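Local coordinates for protein peptide synthetase, module 7 (Actinoplanes teichomyceticus, PDB 4TX3) that is a condensation-like (X) domain of a nonribosomal peptide synthetase that probably recruits cytochrome P450 oxygenases to the carrier-bound peptide rather than forming peptide bonds, at residues Tyr361-Gln366 against Leu399-Thr404; Ala235-Leu240 against Ala419-Ala424; Thr286-Asp291 against Arg306-Arg311. All blocks are in the same frame, centred on the assembly; numbering follows the deposited sequence.

How the contacts relate
From the N terminus, contact 2 opens first with Ala235-Leu240 and closes last, when Ala419-Ala424 pairs with it, so the other two contacts lie between its halves. Within that span contact 3 ties Thr286-Asp291 to Arg306-Arg311 across a 14-residue connection, and is complete before contact 1 begins at Tyr361-Gln366 and ends at Leu399-Thr404; these two follow in series without crossing. Contacts 1 and 2 belong to one four-stranded sheet, where strands 399-407 and 413-423 are neighbours. Contact 3, a two-stranded unit, adjoins strand 363-369 through backbone bonds of Gly285 with Val363 and Leu365, but approaches contact 2 no closer than about 12 Å between nearest atoms.

Contact 1. Residues Tyr361-Gln366 against Leu399-Thr404; sequences YQVGLQ and LAFALT
Leu365 and Phe401 make the tightest side-chain meeting between these strands: CD1 of Leu365 lies 3.7 Å from CB of Phe401, the two side chains crossing at a slant. CG of Leu365 stands anti to its backbone N (chi1 174°), and chi2 of 58° sets CD1 against Phe401. Val363 approaches the same aromatic ring near its plane, with CG1 4.5 Å from CE1 of Phe401, and the carbonyl O of Gly364 also lies at the ring edge, in plane. The same CD1 of Leu365 also reaches CG of Leu403 at 4.5 Å.

The backbone fixes this register. Five hydrogen bonds form the ladder: Leu399 N gives to Gln362 O, Gly364 N to Leu399 O (2.8 Å), Phe401 N to Gly364 O (2.9 Å), Gln366 N to Phe401 O, and Leu403 N to Gln366 O (2.7 Å). The strand axes run 7° apart, and each strand contributes alternately as donor and acceptor, as parallel pairing requires. This is the parallel pair of an otherwise antiparallel four-stranded sheet in the condensation-type fold; between its members the chain departs to strand 383-388 of the N-terminal lobe's sheet and returns, corresponding to the latch of condensation domains, so the connection is not a simple helical crossover.

Around this core, Val265 and Leu269 of helix 261-278 pack on the face carrying Leu365, Phe401 and Leu403. The opposite face holds Ala400 and Ala402, with Gly364 beside Ala400 at a CA to CA distance of 4.4 Å. Gln362 turns its amide away from strand 399-407, NE2 bonding to His358 O and OE1 to Thr219 OG1. Gln366 sends NE2 toward Thr287 O, at a modelled separation too short to be trusted in detail. Beyond strand 363-369, backbone bonds join Val363 and Leu365 to Gly285.

Contact 2. Residues Ala235-Leu240 against Ala419-Ala424; sequences AGTVAL and ALHYAA
Gly236 and Tyr422 exchange two backbone hydrogen bonds, N to O in each direction and both 3.1 Å, making a hydrogen-bonded antiparallel pair. The short strand axes run at 161°, and Leu420 N gives a further bond to Val238 O at 2.9 Å. Ala235 and Ala423, and Ala239 and Ala419, are non-hydrogen-bonded pairs toward the two ends.

Two ring contacts lie on opposite faces of this ribbon. The Tyr422 ring covers the glycine: its CG sits between the backbone N and the carbonyl carbon (chi1 61°), and the CA of Gly236 stands 4.0 Å from the ring centroid, over the face, a CH-pi contact. On the other face, CG2 of Thr237 rests 3.4 Å from the centroid of the His421 ring and 19° off its normal, somewhat toward the rim, the two side chains lying side by side. Val238 and Leu420 also run together, with CG2 of Val238 3.6 Å from CB of Leu420.

Strand 235-242 is the outermost member of its sheet in this chain. Val238 and Tyr422 pack on helix 429-448 through His429, while Leu420 packs on Leu399 and Phe401 of the adjacent strand 399-407.

Contact 3. Residues Thr286-Asp291 against Arg306-Arg311; sequences TTLPRD and RPFPVR
The guanidinium of Arg306 meets the carbonyl of Pro289 at its edge and CD1 of Leu288 over one face, the methyl lying 4.4 Å from CZ of Arg306. The carbonyl lies practically in the guanidinium plane: NE of Arg306 gives Pro289 O a bond of 3.0 Å at an N-H...O angle of 162°, entering from above the carbonyl plane, and NH2 adds a weak one. A water bridges the same two groups, donating to Pro289 O at 2.7 Å and accepting from Arg306 NH2. Asp291 holds CB 3.6 Å from NH2 of Arg306; its OD1 is 4.7 Å away, a distance at which opposite charges could still attract, though that oxygen bonds to Asp293 N.

Round the ring of Phe308, CG2 of Thr286 approaches the edge near its plane, 3.6 Å from CD2. CD1 of Leu288, besides covering the guanidinium, lies 4.1 Å from CG of Phe308, oblique to the ring, which puts this leucine between ring and arginine.

Backbone bonds hold the frame. Leu288 and Arg306 pair in both directions, while between Thr286 and Phe308 the bond from Phe308 N is weak. The result is an antiparallel ribbon whose loop side reaches the other lobe: Arg290 forms a salt bridge with Asp147, which by sequence takes the aspartate position of the HHxxxDG motif (HRxxxDD in this chain), consistent with the structural arginine-aspartate pair of condensation domains.

Contact 1. Residues Tyr361-Gln366 against Leu399-Thr404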
# COMPACT_ATOMS: atom_id res chain seq x y z
N TYR B 361 22.69 15.65 15.66
CA TYR B 361 23.29 15.44 14.35
C TYR B 361 22.93 16.51 13.34
O TYR B 361 21.87 17.13 13.41
CB TYR B 361 22.92 14.05 13.78
CG TYR B 361 21.47 13.85 13.44
CD1 TYR B 361 20.55 13.43 14.40
CD2 TYR B 361 21.01 14.05 12.13
CE1 TYR B 361 19.22 13.24 14.08
CE2 TYR B 361 19.68 13.86 11.80
CZ TYR B 361 18.79 13.45 12.78
OH TYR B 361 17.46 13.25 12.44
N GLN B 362 23.84 16.72 12.39
CA GLN B 362 23.71 17.77 11.39
C GLN B 362 23.76 17.16 9.98
O GLN B 362 23.52 17.86 8.98
CB GLN B 362 24.81 18.82 11.58
CG GLN B 362 24.76 19.55 12.93
CD GLN B 362 25.31 18.71 14.08
OE1 GLN B 362 26.35 18.08 13.95
NE2 GLN B 362 24.60 18.69 15.20
N VAL B 363 24.06 15.87 9.91
CA VAL B 363 24.07 15.12 8.66
C VAL B 363 23.03 14.02 8.69
O VAL B 363 23.03 13.19 9.61
CB VAL B 363 25.45 14.50 8.37
CG1 VAL B 363 25.46 13.81 6.99
CG2 VAL B 363 26.53 15.56 8.46
N GLY B 364 22.14 14.00 7.70
CA GLY B 364 21.08 13.00 7.64
C GLY B 364 21.20 12.09 6.44
O GLY B 364 21.70 12.50 5.38
N LEU B 365 20.74 10.85 6.59
CA LEU B 365 20.75 9.90 5.48
C LEU B 365 19.44 9.13 5.36
O LEU B 365 18.95 8.55 6.32
CB LEU B 365 21.91 8.92 5.62
CG LEU B 365 21.96 7.77 4.60
CD1 LEU B 365 22.02 8.30 3.19
CD2 LEU B 365 23.15 6.90 4.88
N GLN B 366 18.89 9.14 4.15
CA GLN B 366 17.66 8.44 3.83
C GLN B 366 17.92 7.52 2.64
O GLN B 366 18.32 7.97 1.58
CB GLN B 366 16.56 9.46 3.50
CG GLN B 366 15.22 9.18 4.13
CD GLN B 366 15.23 9.35 5.64
OE1 GLN B 366 15.98 10.15 6.22
NE2 GLN B 366 14.38 8.57 6.29
N LEU B 399 23.41 18.90 6.13
CA LEU B 399 23.35 18.07 4.93
C LEU B 399 22.33 16.94 5.10
O LEU B 399 22.16 16.39 6.18
CB LEU B 399 24.72 17.48 4.60
CG LEU B 399 25.88 18.48 4.55
CD1 LEU B 399 27.23 17.78 4.64
CD2 LEU B 399 25.79 19.32 3.29
N ALA B 400 21.65 16.59 4.01
CA ALA B 400 20.65 15.53 4.03
C ALA B 400 20.65 14.79 2.70
O ALA B 400 20.33 15.35 1.66
CB ALA B 400 19.25 16.10 4.33
N PHE B 401 21.03 13.52 2.75
CA PHE B 401 21.06 12.67 1.58
C PHE B 401 19.75 11.92 1.47
O PHE B 401 19.31 11.31 2.45
CB PHE B 401 22.21 11.68 1.65
CG PHE B 401 23.59 12.31 1.54
CD1 PHE B 401 24.21 12.85 2.64
CD2 PHE B 401 24.27 12.30 0.34
CE1 PHE B 401 25.47 13.40 2.55
CE2 PHE B 401 25.53 12.85 0.24
CZ PHE B 401 26.13 13.39 1.35
N ALA B 402 19.15 11.98 0.28
CA ALA B 402 17.95 11.20 -0.04
C ALA B 402 18.23 10.29 -1.25
O ALA B 402 18.24 10.74 -2.40
CB ALA B 402 16.77 12.12 -0.31
N LEU B 403 18.46 9.01 -0.96
CA LEU B 403 18.80 8.03 -1.98
C LEU B 403 17.69 7.01 -2.14
O LEU B 403 17.13 6.53 -1.15
CB LEU B 403 20.10 7.29 -1.62
CG LEU B 403 21.35 8.07 -1.23
CD1 LEU B 403 22.52 7.12 -1.20
CD2 LEU B 403 21.62 9.23 -2.17
N THR B 404 17.40 6.67 -3.40
CA THR B 404 16.41 5.66 -3.75
C THR B 404 17.03 4.47 -4.48
O THR B 404 17.65 4.65 -5.52
CB THR B 404 15.31 6.24 -4.65
OG1 THR B 404 14.64 7.30 -3.96
CG2 THR B 404 14.29 5.16 -5.03

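Contact 2. Residues Ala235-Leu240 against Ala419-Ala424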
# COMPACT_ATOMS: atom_id res chain seq x y z
N ALA B 235 17.55 26.00 1.07
CA ALA B 235 18.15 24.73 0.69
C ALA B 235 18.39 24.64 -0.80
O ALA B 235 17.56 25.08 -1.60
CB ALA B 235 17.25 23.58 1.13
N GLY B 236 19.52 24.06 -1.17
CA GLY B 236 19.79 23.73 -2.56
C GLY B 236 19.88 22.23 -2.69
O GLY B 236 19.91 21.52 -1.69
N THR B 237 19.91 21.73 -3.92
CA THR B 237 20.08 20.30 -4.13
C THR B 237 21.08 20.02 -5.23
O THR B 237 21.36 20.88 -6.04
CB THR B 237 18.76 19.60 -4.48
OG1 THR B 237 18.19 20.20 -5.64
CG2 THR B 237 17.78 19.70 -3.34
N VAL B 238 21.62 18.80 -5.22
CA VAL B 238 22.47 18.28 -6.29
C VAL B 238 22.10 16.82 -6.49
O VAL B 238 21.94 16.07 -5.52
CB VAL B 238 23.99 18.41 -5.96
CG1 VAL B 238 24.38 19.86 -5.81
CG2 VAL B 238 24.36 17.66 -4.69
N ALA B 239 21.93 16.41 -7.74
CA ALA B 239 21.59 15.03 -8.05
C ALA B 239 22.80 14.15 -7.85
O ALA B 239 23.92 14.62 -7.67
CB ALA B 239 21.07 14.90 -9.47
N LEU B 240 22.57 12.85 -7.93
CA LEU B 240 23.57 11.90 -7.54
C LEU B 240 23.15 10.54 -8.06
O LEU B 240 21.99 10.15 -7.88
CB LEU B 240 23.71 11.92 -6.02
CG LEU B 240 24.43 10.90 -5.16
CD1 LEU B 240 24.53 11.50 -3.78
CD2 LEU B 240 23.66 9.60 -5.07
N ALA B 419 19.52 12.61 -4.33
CA ALA B 419 19.90 13.99 -4.24
C ALA B 419 20.46 14.31 -2.87
O ALA B 419 20.08 13.69 -1.87
CB ALA B 419 18.72 14.89 -4.54
N LEU B 420 21.37 15.28 -2.84
CA LEU B 420 21.91 15.82 -1.61
C LEU B 420 21.29 17.19 -1.37
O LEU B 420 21.49 18.10 -2.16
CB LEU B 420 23.45 15.92 -1.67
CG LEU B 420 24.10 16.68 -0.52
CD1 LEU B 420 23.79 16.04 0.84
CD2 LEU B 420 25.59 16.80 -0.71
N HIS B 421 20.54 17.34 -0.29
CA HIS B 421 20.03 18.66 0.06
C HIS B 421 20.99 19.31 1.04
O HIS B 421 21.51 18.64 1.93
CB HIS B 421 18.62 18.56 0.65
CG HIS B 421 17.63 17.93 -0.28
ND1 HIS B 421 16.47 18.56 -0.67
CD2 HIS B 421 17.61 16.72 -0.88
CE1 HIS B 421 15.78 17.77 -1.47
NE2 HIS B 421 16.46 16.64 -1.62
N TYR B 422 21.24 20.60 0.90
CA TYR B 422 22.18 21.27 1.79
C TYR B 422 21.70 22.63 2.21
O TYR B 422 20.90 23.27 1.52
CB TYR B 422 23.55 21.40 1.14
CG TYR B 422 23.52 22.22 -0.12
CD1 TYR B 422 23.18 21.64 -1.34
CD2 TYR B 422 23.80 23.58 -0.10
CE1 TYR B 422 23.14 22.38 -2.50
CE2 TYR B 422 23.75 24.34 -1.26
CZ TYR B 422 23.42 23.73 -2.45
OH TYR B 422 23.38 24.47 -3.61
N ALA B 423 22.22 23.08 3.34
CA ALA B 423 21.86 24.38 3.88
C ALA B 423 22.62 25.45 3.11
O ALA B 423 23.84 25.58 3.26
CB ALA B 423 22.17 24.44 5.37
N ALA B 424 21.92 26.22 2.29
CA ALA B 424 22.59 27.17 1.40
C ALA B 424 23.32 28.27 2.18
O ALA B 424 24.24 28.89 1.66
CB ALA B 424 21.59 27.77 0.42

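Contact 3. Residues Thr286-Asp291 against Arg306-Arg311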
# COMPACT_ATOMS: atom_id res chain seq x y z
N THR B 286 18.90 9.65 10.82
CA THR B 286 17.96 9.26 9.79
C THR B 286 16.53 9.46 10.31
O THR B 286 16.32 9.51 11.52
CB THR B 286 18.16 7.80 9.35
OG1 THR B 286 17.55 7.59 8.07
CG2 THR B 286 17.56 6.83 10.36
N THR B 287 15.57 9.57 9.40
CA THR B 287 14.18 9.71 9.79
C THR B 287 13.41 8.44 9.46
O THR B 287 13.27 8.06 8.30
CB THR B 287 13.54 10.92 9.13
OG1 THR B 287 14.27 12.09 9.50
CG2 THR B 287 12.09 11.09 9.59
N LEU B 288 12.92 7.77 10.50
CA LEU B 288 12.09 6.59 10.35
C LEU B 288 10.63 6.99 10.19
O LEU B 288 10.19 7.97 10.80
CB LEU B 288 12.23 5.68 11.57
CG LEU B 288 13.62 5.26 12.01
CD1 LEU B 288 13.50 4.35 13.21
CD2 LEU B 288 14.30 4.57 10.85
N PRO B 289 9.86 6.21 9.40
CA PRO B 289 8.41 6.42 9.36
C PRO B 289 7.78 5.88 10.64
O PRO B 289 8.48 5.23 11.41
CB PRO B 289 7.97 5.59 8.16
CG PRO B 289 8.88 4.39 8.26
CD PRO B 289 10.24 4.97 8.69
N ARG B 290 6.49 6.15 10.83
CA ARG B 290 5.73 5.57 11.92
C ARG B 290 5.96 4.05 12.02
O ARG B 290 6.17 3.38 11.02
CB ARG B 290 4.24 5.87 11.74
CG ARG B 290 3.65 5.33 10.45
CD ARG B 290 2.28 5.94 10.16
NE ARG B 290 2.38 7.26 9.54
CZ ARG B 290 1.34 8.05 9.25
NH1 ARG B 290 0.10 7.66 9.53
NH2 ARG B 290 1.55 9.23 8.70
N ASP B 291 5.93 3.54 13.24
CA ASP B 291 6.02 2.11 13.49
C ASP B 291 4.89 1.34 12.77
O ASP B 291 3.72 1.46 13.11
CB ASP B 291 5.99 1.90 15.00
CG ASP B 291 6.06 0.45 15.41
OD1 ASP B 291 6.23 -0.44 14.54
OD2 ASP B 291 5.95 0.20 16.62
N ARG B 306 9.98 9.84 12.90
CA ARG B 306 10.84 9.98 14.10
C ARG B 306 12.32 9.98 13.79
O ARG B 306 12.84 9.00 13.22
CB ARG B 306 10.54 8.85 15.06
CG ARG B 306 10.16 7.63 14.29
CD ARG B 306 9.38 6.66 15.09
NE ARG B 306 9.18 5.48 14.29
CZ ARG B 306 9.34 4.25 14.75
NH1 ARG B 306 9.71 4.07 16.02
NH2 ARG B 306 9.16 3.21 13.94
N PRO B 307 13.02 11.07 14.16
CA PRO B 307 14.48 11.15 14.04
C PRO B 307 15.13 10.04 14.86
O PRO B 307 14.60 9.62 15.88
CB PRO B 307 14.81 12.53 14.61
CG PRO B 307 13.54 13.31 14.48
CD PRO B 307 12.44 12.30 14.70
N PHE B 308 16.28 9.58 14.38
CA PHE B 308 16.94 8.40 14.89
C PHE B 308 18.45 8.55 14.62
O PHE B 308 18.92 8.32 13.50
CB PHE B 308 16.37 7.14 14.22
CG PHE B 308 17.10 5.87 14.55
CD1 PHE B 308 17.30 5.49 15.88
CD2 PHE B 308 17.60 5.06 13.54
CE1 PHE B 308 17.98 4.31 16.20
CE2 PHE B 308 18.29 3.88 13.84
CZ PHE B 308 18.49 3.51 15.18
N PRO B 309 19.20 8.98 15.65
CA PRO B 309 20.64 9.25 15.56
C PRO B 309 21.46 8.03 15.90
O PRO B 309 21.17 7.37 16.89
CB PRO B 309 20.84 10.34 16.61
CG PRO B 309 19.83 9.97 17.66
CD PRO B 309 18.64 9.43 16.93
N VAL B 310 22.46 7.72 15.09
CA VAL B 310 23.34 6.60 15.38
C VAL B 310 24.77 7.08 15.42
O VAL B 310 25.26 7.73 14.49
CB VAL B 310 23.16 5.45 14.37
CG1 VAL B 310 24.23 4.39 14.59
CG2 VAL B 310 21.76 4.84 14.52
N ARG B 311 25.43 6.80 16.54
CA ARG B 311 26.79 7.24 16.74
C ARG B 311 27.72 6.15 16.24
O ARG B 311 27.52 4.97 16.53
CB ARG B 311 27.04 7.54 18.21
CG ARG B 311 28.40 8.10 18.52
CD ARG B 311 28.56 8.21 20.02
NE ARG B 311 29.77 8.93 20.39
CZ ARG B 311 30.00 9.43 21.60
NH1 ARG B 311 29.09 9.29 22.55
NH2 ARG B 311 31.12 10.09 21.85
O HOH W 1 9.61 2.76 11.42